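Local structure of histidine triad protein (Plasmodium falciparum 3D7, 5CS2) at residues A[5-16]-A[192-200]. The protein probably hydrolyses diadenosine triphosphate to AMP and ADP as a histidine triad (HIT) enzyme of the Fhit type, and binds the antimalarial cyclomarin A. Residues are numbered along the deposited sequence; the frame is centred on the assembly and turned at random.
Sequences YKNILEKLEWYK and KSYINEKFS
Phe199 and Trp14 carry this contact, which joins the two ends of a HIT-domain chain: N-terminal helix 4-11, with the extended residues after it, meets the last turns of helix 181-199. The axes of 5-11 and 192-199 cross at -108° and come no closer than 11.8 Å, and the two helices meet through side chains. The apolar part centres on the Phe199 ring. Leu9 CD1 lies 3.5 Å from Phe199 CB, the two side chains crossing at about a right angle, and Tyr5 CB sits 3.7 Å from Phe199 CE1. Phe84 of helix 72-93 meets Phe199 edge-to-face and also touches Leu9, so both chain ends pack on that helix. A Schellman motif with Glu13 at positive phi closes the last turn of the first helix, after which the chain runs on extended, and Trp14, with CG anti to its own N (chi1 179°), extends its six-membered ring toward the second helix. There CZ2 of Trp14 packs 3.6 Å from Ile195 CG2, while Leu9 CD2 and the backbone N of Lys16 lie over opposite indole faces, each toward the rim. The polar part is made by oxygens facing carbon rather than by hydrogen bonds between the segments. Phe199 O approaches the indole edge at CZ3 of Trp14 (3.6 Å), and the aliphatic Lys16 chain passes Ser200 O, 3.3 Å from its CD. Asn196 OD1 lies in the indole plane, its amide tilted 31° from the ring, and also touches Lys16 CG at 3.4 Å.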
ATOM      1  N   TYR A   5     -13.380   8.749   8.365  1.00 27.37           N
ATOM      2  CA  TYR A   5     -13.654   7.350   8.049  1.00 26.11           C
ATOM      3  C   TYR A   5     -15.035   7.128   7.492  1.00 31.14           C
ATOM      4  O   TYR A   5     -15.189   6.277   6.616  1.00 28.89           O
ATOM      5  CB  TYR A   5     -13.345   6.464   9.230  1.00 25.82           C
ATOM      6  CG  TYR A   5     -11.874   6.557   9.539  1.00 25.94           C
ATOM      7  CD1 TYR A   5     -10.920   6.065   8.640  1.00 26.19           C
ATOM      8  CD2 TYR A   5     -11.421   7.258  10.651  1.00 25.87           C
ATOM      9  CE1 TYR A   5      -9.560   6.241   8.864  1.00 24.75           C
ATOM     10  CE2 TYR A   5     -10.056   7.422  10.898  1.00 26.67           C
ATOM     11  CZ  TYR A   5      -9.129   6.906  10.002  1.00 32.86           C
ATOM     12  OH  TYR A   5      -7.783   7.050  10.230  1.00 31.71           O
ATOM     13  N   LYS A   6     -16.015   7.942   7.920  1.00 28.45           N
ATOM     14  CA  LYS A   6     -17.373   7.890   7.404  1.00 27.79           C
ATOM     15  C   LYS A   6     -17.288   8.338   5.950  1.00 30.69           C
ATOM     16  O   LYS A   6     -17.936   7.743   5.090  1.00 30.10           O
ATOM     17  CB  LYS A   6     -18.279   8.838   8.232  1.00 30.08           C
ATOM     18  CG  LYS A   6     -19.750   8.835   7.814  1.00 44.40           C
ATOM     19  CD  LYS A   6     -20.537   9.927   8.549  1.00 60.46           C
ATOM     20  CE  LYS A   6     -21.689  10.499   7.746  1.00 75.08           C
ATOM     21  NZ  LYS A   6     -22.837   9.558   7.638  1.00 84.21           N
ATOM     22  N   ASN A   7     -16.436   9.349   5.659  1.00 27.53           N
ATOM     23  CA  ASN A   7     -16.260   9.866   4.306  1.00 25.40           C
ATOM     24  C   ASN A   7     -15.604   8.800   3.411  1.00 27.28           C
ATOM     25  O   ASN A   7     -15.985   8.651   2.250  1.00 26.63           O
ATOM     26  CB  ASN A   7     -15.428  11.151   4.315  1.00 26.27           C
ATOM     27  CG  ASN A   7     -15.513  11.924   3.020  1.00 56.21           C
ATOM     28  OD1 ASN A   7     -16.412  11.724   2.196  1.00 51.99           O
ATOM     29  ND2 ASN A   7     -14.597  12.853   2.822  1.00 54.75           N
ATOM     30  N   ILE A   8     -14.667   8.017   3.973  1.00 24.38           N
ATOM     31  CA  ILE A   8     -14.028   6.949   3.198  1.00 22.88           C
ATOM     32  C   ILE A   8     -15.103   5.891   2.848  1.00 27.27           C
ATOM     33  O   ILE A   8     -15.201   5.477   1.696  1.00 25.63           O
ATOM     34  CB  ILE A   8     -12.856   6.341   3.999  1.00 24.33           C
ATOM     35  CG1 ILE A   8     -11.620   7.273   3.940  1.00 23.14           C
ATOM     36  CG2 ILE A   8     -12.508   4.874   3.545  1.00 23.30           C
ATOM     37  CD1 ILE A   8     -10.370   6.751   4.738  1.00 23.66           C
ATOM     38  N   LEU A   9     -15.924   5.502   3.843  1.00 25.14           N
ATOM     39  CA  LEU A   9     -16.988   4.505   3.647  1.00 23.28           C
ATOM     40  C   LEU A   9     -17.981   4.929   2.582  1.00 27.97           C
ATOM     41  O   LEU A   9     -18.404   4.107   1.768  1.00 25.93           O
ATOM     42  CB  LEU A   9     -17.667   4.148   4.979  1.00 22.65           C
ATOM     43  CG  LEU A   9     -16.830   3.361   5.979  1.00 25.78           C
ATOM     44  CD1 LEU A   9     -17.559   3.258   7.277  1.00 25.24           C
ATOM     45  CD2 LEU A   9     -16.545   1.911   5.490  1.00 29.30           C
ATOM     46  N   GLU A  10     -18.272   6.239   2.512  1.00 25.83           N
ATOM     47  CA  GLU A  10     -19.149   6.773   1.473  1.00 26.58           C
ATOM     48  C   GLU A  10     -18.476   6.579   0.113  1.00 28.76           C
ATOM     49  O   GLU A  10     -19.118   6.093  -0.819  1.00 28.46           O
ATOM     50  CB  GLU A  10     -19.466   8.258   1.742  1.00 28.85           C
ATOM     51  CG  GLU A  10     -20.274   8.472   3.024  1.00 48.99           C
ATOM     52  CD  GLU A  10     -20.334   9.869   3.633  1.00 87.28           C
ATOM     53  OE1 GLU A  10     -19.432  10.695   3.357  1.00 93.10           O
ATOM     54  OE2 GLU A  10     -21.270  10.121   4.428  1.00 83.52           O
ATOM     55  N   LYS A  11     -17.154   6.861   0.027  1.00 26.75           N
ATOM     56  CA  LYS A  11     -16.390   6.684  -1.211  1.00 27.10           C
ATOM     57  C   LYS A  11     -16.308   5.216  -1.619  1.00 29.41           C
ATOM     58  O   LYS A  11     -16.255   4.916  -2.820  1.00 29.37           O
ATOM     59  CB  LYS A  11     -14.986   7.299  -1.089  1.00 29.38           C
ATOM     60  CG  LYS A  11     -15.033   8.817  -0.969  1.00 44.02           C
ATOM     61  CD  LYS A  11     -13.665   9.456  -0.825  1.00 54.04           C
ATOM     62  CE  LYS A  11     -13.768  10.961  -0.678  1.00 63.91           C
ATOM     63  NZ  LYS A  11     -14.282  11.624  -1.912  1.00 73.89           N
ATOM     64  N   LEU A  12     -16.288   4.302  -0.618  1.00 25.08           N
ATOM     65  CA  LEU A  12     -16.232   2.856  -0.854  1.00 23.07           C
ATOM     66  C   LEU A  12     -17.624   2.300  -1.163  1.00 25.31           C
ATOM     67  O   LEU A  12     -17.764   1.095  -1.428  1.00 26.39           O
ATOM     68  CB  LEU A  12     -15.632   2.116   0.376  1.00 21.98           C
ATOM     69  CG  LEU A  12     -14.160   2.374   0.742  1.00 23.56           C
ATOM     70  CD1 LEU A  12     -13.832   1.806   2.078  1.00 22.77           C
ATOM     71  CD2 LEU A  12     -13.233   1.780  -0.286  1.00 28.19           C
ATOM     72  N   GLU A  13     -18.672   3.152  -1.069  1.00 23.87           N
ATOM     73  CA  GLU A  13     -20.074   2.788  -1.299  1.00 24.96           C
ATOM     74  C   GLU A  13     -20.529   1.704  -0.313  1.00 28.96           C
ATOM     75  O   GLU A  13     -21.364   0.857  -0.635  1.00 30.40           O
ATOM     76  CB  GLU A  13     -20.338   2.433  -2.781  1.00 27.03           C
ATOM     77  CG  GLU A  13     -20.050   3.585  -3.731  1.00 37.19           C
ATOM     78  CD  GLU A  13     -20.718   3.571  -5.094  1.00 61.88           C
ATOM     79  OE1 GLU A  13     -21.554   2.676  -5.356  1.00 57.26           O
ATOM     80  OE2 GLU A  13     -20.393   4.465  -5.910  1.00 57.03           O
ATOM     81  N   TRP A  14     -19.985   1.748   0.909  1.00 24.24           N
ATOM     82  CA  TRP A  14     -20.335   0.781   1.935  1.00 23.96           C
ATOM     83  C   TRP A  14     -21.662   1.110   2.628  1.00 28.35           C
ATOM     84  O   TRP A  14     -22.034   2.276   2.794  1.00 28.63           O
ATOM     85  CB  TRP A  14     -19.218   0.679   2.981  1.00 22.16           C
ATOM     86  CG  TRP A  14     -19.490  -0.272   4.111  1.00 22.38           C
ATOM     87  CD1 TRP A  14     -19.210  -1.607   4.148  1.00 25.22           C
ATOM     88  CD2 TRP A  14     -20.100   0.048   5.371  1.00 22.26           C
ATOM     89  NE1 TRP A  14     -19.631  -2.147   5.337  1.00 24.82           N
ATOM     90  CE2 TRP A  14     -20.178  -1.152   6.113  1.00 25.87           C
ATOM     91  CE3 TRP A  14     -20.646   1.225   5.923  1.00 23.51           C
ATOM     92  CZ2 TRP A  14     -20.710  -1.200   7.411  1.00 25.64           C
ATOM     93  CZ3 TRP A  14     -21.186   1.171   7.204  1.00 25.08           C
ATOM     94  CH2 TRP A  14     -21.186  -0.023   7.944  1.00 25.52           C
ATOM     95  N   TYR A  15     -22.337   0.056   3.082  1.00 25.16           N
ATOM     96  CA  TYR A  15     -23.528   0.122   3.928  1.00 25.38           C
ATOM     97  C   TYR A  15     -23.540  -1.132   4.773  1.00 28.08           C
ATOM     98  O   TYR A  15     -22.937  -2.149   4.384  1.00 25.42           O
ATOM     99  CB  TYR A  15     -24.826   0.325   3.132  1.00 26.57           C
ATOM    100  CG  TYR A  15     -25.079  -0.713   2.059  1.00 27.88           C
ATOM    101  CD1 TYR A  15     -25.748  -1.899   2.351  1.00 29.96           C
ATOM    102  CD2 TYR A  15     -24.704  -0.483   0.738  1.00 28.24           C
ATOM    103  CE1 TYR A  15     -26.007  -2.845   1.361  1.00 31.07           C
ATOM    104  CE2 TYR A  15     -24.955  -1.424  -0.258  1.00 29.31           C
ATOM    105  CZ  TYR A  15     -25.618  -2.599   0.056  1.00 34.30           C
ATOM    106  OH  TYR A  15     -25.858  -3.528  -0.925  1.00 36.89           O
ATOM    107  N   LYS A  16     -24.153  -1.060   5.974  1.00 25.35           N
ATOM    108  CA  LYS A  16     -24.212  -2.219   6.868  1.00 24.80           C
ATOM    109  C   LYS A  16     -24.823  -3.379   6.075  1.00 27.37           C
ATOM    110  O   LYS A  16     -25.796  -3.156   5.328  1.00 26.09           O
ATOM    111  CB  LYS A  16     -25.122  -1.902   8.064  1.00 25.77           C
ATOM    112  CG  LYS A  16     -25.211  -3.006   9.081  1.00 28.69           C
ATOM    113  CD  LYS A  16     -26.031  -2.571  10.283  1.00 43.28           C
ATOM    114  CE  LYS A  16     -27.439  -3.132  10.285  1.00 66.15           C
ATOM    115  NZ  LYS A  16     -28.324  -2.485   9.274  1.00 80.59           N
ATOM    116  N   LYS A 192     -16.684  -7.076  11.938  1.00 20.59           N
ATOM    117  CA  LYS A 192     -17.922  -6.624  11.329  1.00 21.29           C
ATOM    118  C   LYS A 192     -18.797  -5.897  12.365  1.00 23.84           C
ATOM    119  O   LYS A 192     -19.343  -4.843  12.056  1.00 24.32           O
ATOM    120  CB  LYS A 192     -18.705  -7.867  10.855  1.00 23.95           C
ATOM    121  CG  LYS A 192     -19.056  -7.938   9.408  1.00 34.28           C
ATOM    122  CD  LYS A 192     -19.966  -9.150   9.126  1.00 26.56           C
ATOM    123  CE  LYS A 192     -19.602 -10.411   9.914  1.00 31.48           C
ATOM    124  NZ  LYS A 192     -20.546 -11.545   9.650  1.00 33.35           N
ATOM    125  N   SER A 193     -18.915  -6.458  13.588  1.00 23.73           N
ATOM    126  CA  SER A 193     -19.738  -5.883  14.667  1.00 24.27           C
ATOM    127  C   SER A 193     -19.266  -4.496  15.058  1.00 26.73           C
ATOM    128  O   SER A 193     -20.091  -3.592  15.202  1.00 27.37           O
ATOM    129  CB  SER A 193     -19.763  -6.786  15.891  1.00 28.72           C
ATOM    130  OG  SER A 193     -20.371  -8.023  15.561  1.00 36.81           O
ATOM    131  N   TYR A 194     -17.936  -4.322  15.143  1.00 22.67           N
ATOM    132  CA  TYR A 194     -17.317  -3.042  15.466  1.00 22.06           C
ATOM    133  C   TYR A 194     -17.555  -2.013  14.381  1.00 24.84           C
ATOM    134  O   TYR A 194     -17.937  -0.899  14.694  1.00 24.73           O
ATOM    135  CB  TYR A 194     -15.842  -3.217  15.793  1.00 22.73           C
ATOM    136  CG  TYR A 194     -15.208  -1.950  16.312  1.00 24.62           C
ATOM    137  CD1 TYR A 194     -15.343  -1.577  17.649  1.00 26.62           C
ATOM    138  CD2 TYR A 194     -14.509  -1.096  15.459  1.00 23.84           C
ATOM    139  CE1 TYR A 194     -14.803  -0.378  18.123  1.00 28.13           C
ATOM    140  CE2 TYR A 194     -13.951   0.097  15.925  1.00 23.73           C
ATOM    141  CZ  TYR A 194     -14.109   0.454  17.255  1.00 32.29           C
ATOM    142  OH  TYR A 194     -13.551   1.622  17.703  1.00 33.57           O
ATOM    143  N   ILE A 195     -17.362  -2.379  13.081  1.00 21.44           N
ATOM    144  CA  ILE A 195     -17.628  -1.470  11.989  1.00 21.31           C
ATOM    145  C   ILE A 195     -19.081  -0.989  12.074  1.00 26.41           C
ATOM    146  O   ILE A 195     -19.331   0.211  12.030  1.00 24.64           O
ATOM    147  CB  ILE A 195     -17.259  -2.111  10.603  1.00 24.01           C
ATOM    148  CG1 ILE A 195     -15.755  -2.424  10.537  1.00 25.44           C
ATOM    149  CG2 ILE A 195     -17.703  -1.220   9.455  1.00 24.43           C
ATOM    150  CD1 ILE A 195     -15.283  -3.400   9.333  1.00 23.08           C
ATOM    151  N   ASN A 196     -20.033  -1.933  12.233  1.00 23.22           N
ATOM    152  CA  ASN A 196     -21.463  -1.630  12.320  1.00 23.29           C
ATOM    153  C   ASN A 196     -21.800  -0.670  13.466  1.00 28.32           C
ATOM    154  O   ASN A 196     -22.534   0.303  13.264  1.00 28.59           O
ATOM    155  CB  ASN A 196     -22.245  -2.930  12.451  1.00 25.44           C
ATOM    156  CG  ASN A 196     -22.276  -3.729  11.172  1.00 32.68           C
ATOM    157  OD1 ASN A 196     -21.993  -3.212  10.088  1.00 25.57           O
ATOM    158  ND2 ASN A 196     -22.665  -4.990  11.269  1.00 24.66           N
ATOM    159  N   GLU A 197     -21.239  -0.920  14.623  1.00 25.15           N
ATOM    160  CA  GLU A 197     -21.480  -0.118  15.831  1.00 27.30           C
ATOM    161  C   GLU A 197     -21.035   1.349  15.658  1.00 32.38           C
ATOM    162  O   GLU A 197     -21.784   2.270  16.003  1.00 32.93           O
ATOM    163  CB  GLU A 197     -20.775  -0.783  17.028  1.00 29.04           C
ATOM    164  CG  GLU A 197     -20.970  -0.069  18.356  1.00 47.59           C
ATOM    165  CD  GLU A 197     -20.382  -0.771  19.566  1.00 86.68           C
ATOM    166  OE1 GLU A 197     -19.165  -0.616  19.816  1.00 87.12           O
ATOM    167  OE2 GLU A 197     -21.150  -1.450  20.286  1.00 91.36           O
ATOM    168  N   LYS A 198     -19.846   1.558  15.063  1.00 27.05           N
ATOM    169  CA  LYS A 198     -19.275   2.891  14.898  1.00 26.19           C
ATOM    170  C   LYS A 198     -19.685   3.622  13.651  1.00 30.76           C
ATOM    171  O   LYS A 198     -19.593   4.856  13.620  1.00 33.16           O
ATOM    172  CB  LYS A 198     -17.734   2.796  14.968  1.00 28.03           C
ATOM    173  CG  LYS A 198     -17.186   2.226  16.271  1.00 34.86           C
ATOM    174  CD  LYS A 198     -17.518   3.117  17.473  1.00 39.34           C
ATOM    175  CE  LYS A 198     -16.965   2.556  18.761  1.00 47.50           C
ATOM    176  NZ  LYS A 198     -17.443   3.336  19.931  1.00 58.97           N
ATOM    177  N   PHE A 199     -20.131   2.903  12.608  1.00 25.55           N
ATOM    178  CA  PHE A 199     -20.380   3.541  11.330  1.00 25.01           C
ATOM    179  C   PHE A 199     -21.753   3.356  10.709  1.00 30.66           C
ATOM    180  O   PHE A 199     -21.961   3.807   9.577  1.00 31.30           O
ATOM    181  CB  PHE A 199     -19.281   3.100  10.339  1.00 25.78           C
ATOM    182  CG  PHE A 199     -17.952   3.669  10.753  1.00 25.81           C
ATOM    183  CD1 PHE A 199     -17.681   5.030  10.597  1.00 28.20           C
ATOM    184  CD2 PHE A 199     -17.027   2.888  11.429  1.00 25.41           C
ATOM    185  CE1 PHE A 199     -16.469   5.571  11.043  1.00 27.68           C
ATOM    186  CE2 PHE A 199     -15.831   3.438  11.901  1.00 27.23           C
ATOM    187  CZ  PHE A 199     -15.563   4.772  11.714  1.00 24.64           C
ATOM    188  N   SER A 200     -22.692   2.773  11.458  1.00 29.94           N
ATOM    189  CA  SER A 200     -24.112   2.545  11.141  1.00 59.51           C
ATOM    190  C   SER A 200     -24.372   1.265  10.427  1.00 70.68           C
ATOM    191  O   SER A 200     -24.594   0.286  11.116  1.00 41.66           O
ATOM    192  CB  SER A 200     -24.785   3.732  10.455  1.00 63.40           C
ATOM    193  OG  SER A 200     -25.432   4.563  11.404  1.00 71.63           O
TER